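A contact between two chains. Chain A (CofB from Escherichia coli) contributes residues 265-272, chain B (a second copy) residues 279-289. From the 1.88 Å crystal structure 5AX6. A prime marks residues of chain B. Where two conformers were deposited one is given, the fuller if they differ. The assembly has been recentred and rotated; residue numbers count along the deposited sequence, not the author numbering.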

# COMPACT_ATOMS: atom_id res chain seq x y z
N GLY A 265 -5.46 -0.23 14.98
CA GLY A 265 -6.45 0.51 14.20
C GLY A 265 -5.86 1.49 13.19
O GLY A 265 -6.60 2.09 12.40
N ASN A 266 -4.54 1.66 13.22
CA ASN A 266 -3.86 2.55 12.28
C ASN A 266 -3.21 1.82 11.12
O ASN A 266 -3.09 2.37 10.03
CB ASN A 266 -2.79 3.37 13.00
CG ASN A 266 -3.34 4.62 13.64
OD1 ASN A 266 -4.11 5.37 13.03
ND2 ASN A 266 -2.96 4.85 14.90
N ASN A 267 -2.77 0.59 11.36
CA ASN A 267 -1.89 -0.11 10.42
C ASN A 267 -2.54 -1.22 9.61
O ASN A 267 -3.24 -2.07 10.15
CB ASN A 267 -0.69 -0.71 11.17
CG ASN A 267 0.17 0.34 11.81
OD1 ASN A 267 0.39 1.40 11.24
ND2 ASN A 267 0.68 0.05 13.01
N LEU A 268 -2.28 -1.22 8.30
CA LEU A 268 -2.50 -2.39 7.46
C LEU A 268 -1.16 -3.04 7.20
O LEU A 268 -0.20 -2.34 6.85
CB LEU A 268 -3.14 -2.02 6.11
CG LEU A 268 -4.61 -1.70 5.94
CD1 LEU A 268 -4.89 -1.48 4.44
CD2 LEU A 268 -5.47 -2.82 6.50
N VAL A 269 -1.10 -4.36 7.34
CA VAL A 269 0.15 -5.10 7.28
C VAL A 269 0.16 -6.09 6.13
O VAL A 269 -0.75 -6.92 5.98
CB VAL A 269 0.39 -5.87 8.59
CG1 VAL A 269 1.81 -6.45 8.60
CG2 VAL A 269 0.16 -4.94 9.79
N LEU A 270 1.20 -6.00 5.32
CA LEU A 270 1.41 -6.87 4.18
C LEU A 270 2.33 -8.03 4.55
O LEU A 270 3.42 -7.80 5.08
CB LEU A 270 2.02 -6.07 3.02
CG LEU A 270 2.36 -6.85 1.75
CD1 LEU A 270 1.08 -7.28 1.06
CD2 LEU A 270 3.24 -6.02 0.81
N THR A 271 1.90 -9.26 4.27
CA THR A 271 2.73 -10.45 4.51
C THR A 271 2.77 -11.31 3.25
O THR A 271 1.90 -11.20 2.37
CB THR A 271 2.23 -11.30 5.70
OG1 THR A 271 0.82 -11.56 5.55
CG2 THR A 271 2.45 -10.57 7.00
N LYS A 272 3.77 -12.19 3.17
CA LYS A 272 3.98 -12.98 1.96
C LYS A 272 2.86 -13.99 1.74
O LYS A 272 2.17 -14.38 2.67
CB LYS A 272 5.32 -13.72 2.02
CG LYS A 272 5.33 -14.85 3.04
CD LYS A 272 6.58 -15.70 2.88
CE LYS A 272 6.60 -16.83 3.89
NZ LYS A 272 5.43 -17.73 3.71
N ASN B 279 -4.36 9.25 15.31
CA ASN B 279 -4.66 9.35 13.89
C ASN B 279 -3.36 9.30 13.10
O ASN B 279 -2.82 10.33 12.72
CB ASN B 279 -5.44 10.64 13.59
CG ASN B 279 -5.84 10.77 12.12
OD1 ASN B 279 -5.63 9.87 11.31
ND2 ASN B 279 -6.45 11.90 11.79
N GLU B 280 -2.84 8.09 12.90
CA GLU B 280 -1.54 7.92 12.23
C GLU B 280 -1.59 6.68 11.34
O GLU B 280 -1.01 5.64 11.67
CB GLU B 280 -0.40 7.82 13.26
CG GLU B 280 -0.15 9.13 14.02
CD GLU B 280 1.02 9.07 15.01
OE1 GLU B 280 1.51 7.96 15.33
OE2 GLU B 280 1.45 10.15 15.46
N PRO B 281 -2.28 6.79 10.21
CA PRO B 281 -2.49 5.60 9.36
C PRO B 281 -1.17 5.11 8.81
O PRO B 281 -0.30 5.91 8.47
CB PRO B 281 -3.40 6.12 8.25
CG PRO B 281 -3.14 7.59 8.20
CD PRO B 281 -2.88 8.00 9.62
N GLY B 282 -1.01 3.80 8.75
CA GLY B 282 0.24 3.24 8.28
C GLY B 282 0.09 2.03 7.40
O GLY B 282 -0.81 1.20 7.58
N LEU B 283 0.96 1.95 6.40
CA LEU B 283 1.12 0.75 5.60
C LEU B 283 2.38 0.05 6.06
O LEU B 283 3.44 0.67 6.14
CB LEU B 283 1.20 1.09 4.11
CG LEU B 283 -0.05 1.65 3.45
CD1 LEU B 283 0.31 2.34 2.14
CD2 LEU B 283 -1.07 0.54 3.19
N CYS B 284 2.26 -1.24 6.37
CA CYS B 284 3.36 -1.98 6.97
C CYS B 284 3.74 -3.25 6.23
O CYS B 284 2.95 -3.82 5.48
CB CYS B 284 3.01 -2.35 8.41
SG CYS B 284 2.40 -0.97 9.41
N TRP B 285 4.98 -3.67 6.48
CA TRP B 285 5.53 -4.93 6.00
C TRP B 285 5.91 -5.80 7.19
O TRP B 285 6.49 -5.30 8.16
CB TRP B 285 6.79 -4.70 5.14
CG TRP B 285 6.62 -3.90 3.90
CD1 TRP B 285 6.62 -4.38 2.63
CD2 TRP B 285 6.49 -2.48 3.80
NE1 TRP B 285 6.46 -3.34 1.73
CE2 TRP B 285 6.38 -2.16 2.43
CE3 TRP B 285 6.42 -1.44 4.74
CZ2 TRP B 285 6.22 -0.85 1.97
CZ3 TRP B 285 6.26 -0.14 4.28
CH2 TRP B 285 6.17 0.14 2.91
N ASP B 286 5.66 -7.11 7.11
CA ASP B 286 6.08 -8.01 8.18
C ASP B 286 6.62 -9.32 7.61
O ASP B 286 5.96 -9.98 6.80
CB ASP B 286 4.92 -8.27 9.14
CG ASP B 286 5.37 -8.86 10.47
OD1 ASP B 286 6.59 -8.99 10.71
OD2 ASP B 286 4.49 -9.19 11.29
N LEU B 287 7.84 -9.66 8.01
CA LEU B 287 8.47 -10.92 7.64
C LEU B 287 8.01 -12.07 8.53
O LEU B 287 8.10 -13.24 8.16
CB LEU B 287 9.99 -10.81 7.73
CG LEU B 287 10.65 -9.79 6.80
CD1 LEU B 287 12.16 -9.79 7.03
CD2 LEU B 287 10.34 -10.11 5.36
N ASN B 288 7.53 -11.71 9.72
CA ASN B 288 7.14 -12.69 10.73
C ASN B 288 8.31 -13.63 11.05
O ASN B 288 8.12 -14.84 11.15
CB ASN B 288 5.92 -13.50 10.26
CG ASN B 288 4.61 -12.82 10.59
OD1 ASN B 288 4.41 -12.34 11.71
ND2 ASN B 288 3.70 -12.77 9.63
N THR B 289 9.50 -13.06 11.20
CA THR B 289 10.69 -13.85 11.51
C THR B 289 11.36 -13.37 12.78
O THR B 289 12.58 -13.49 12.93
CB THR B 289 11.73 -13.83 10.37
OG1 THR B 289 12.04 -12.47 10.04
CG2 THR B 289 11.20 -14.55 9.14
O HOH W 1 5.82 -12.13 5.25

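The contact is a parallel pairing of two strands across the chain boundary: Asn267 to Leu270 pair in register with Gly282′ to Trp285′, their directions only 25° apart. Five of the six hydrogen bonds across the contact join main-chain atoms. As parallel pairing requires, alternate residues of chain A bond to chain B, each reaching the residues before and after its partner. Leu268 N donates to Gly282′ O (2.9 Å), while Leu268 O accepts from Cys284′ N (2.7 Å); Leu270 repeats the pattern, its N donating to Cys284′ O (2.8 Å) and its O accepting from Asp286′ N (3.1 Å). The ladder begins at Asn266, whose O accepts from Gly282′ N at 2.8 Å. Because these bonds use main-chain atoms, they leave the side chains free to fill the two faces.

Several carbonyls also receive a CA-H group. Asn267 CA lies 3.3 Å from Gly282′ O, and Pro281′ CA 3.4 Å from Asn266 O. The CD of Pro281′, bonded to its nitrogen where an amide hydrogen would otherwise be, points away from chain A, so the lack of that hydrogen costs no bond across the contact.

One side chain extends the polar pattern. The CA-to-CB bond of Asn266 points sideways, yet its end comes nearer chain B, and OD1 accepts from Glu280′ N at 3.0 Å. Asparagine suits the place because its short amide brings a carbonyl oxygen to a backbone NH beyond the paired strands.

On the face shared by Asn267, Val269 and Cys284′, packing is close. Gly282′ leaves room for Asn267: an ideal CB on the glycine would lie 2.4 Å from Asn267 OD1, a clash. Asn267 CG approaches Cys284′ SG to 3.5 Å, and Val269 CG2 lies 4.1 Å from Cys284′ CB. Val269 CG1 lies 3.6 Å from Asp286′ CB. The cysteine is covalently bonded to a group elsewhere in the structure.

The other face carries larger apolar groups. Leu268 CB meets Leu283′ CD2 at 4.4 Å, and Leu270 CD2 approaches Trp285′ CD1 at 4.2 Å, obliquely to the indole ring. These buried side chains suit a face where hydrophobic surface is sheltered from solvent.

Beyond the last bridge, the contact becomes more mixed. The methyl CG2 of Thr271 packs 4.0 Å from Asp286′ CB. Within chain B, Asp286′ OD1 accepts from Asn288′ N (3.0 Å). Water 1 then links the chains, accepting from Lys272 N (2.9 Å) and donating to Asp286′ O (2.7 Å), so the backbone connection continues through solvent.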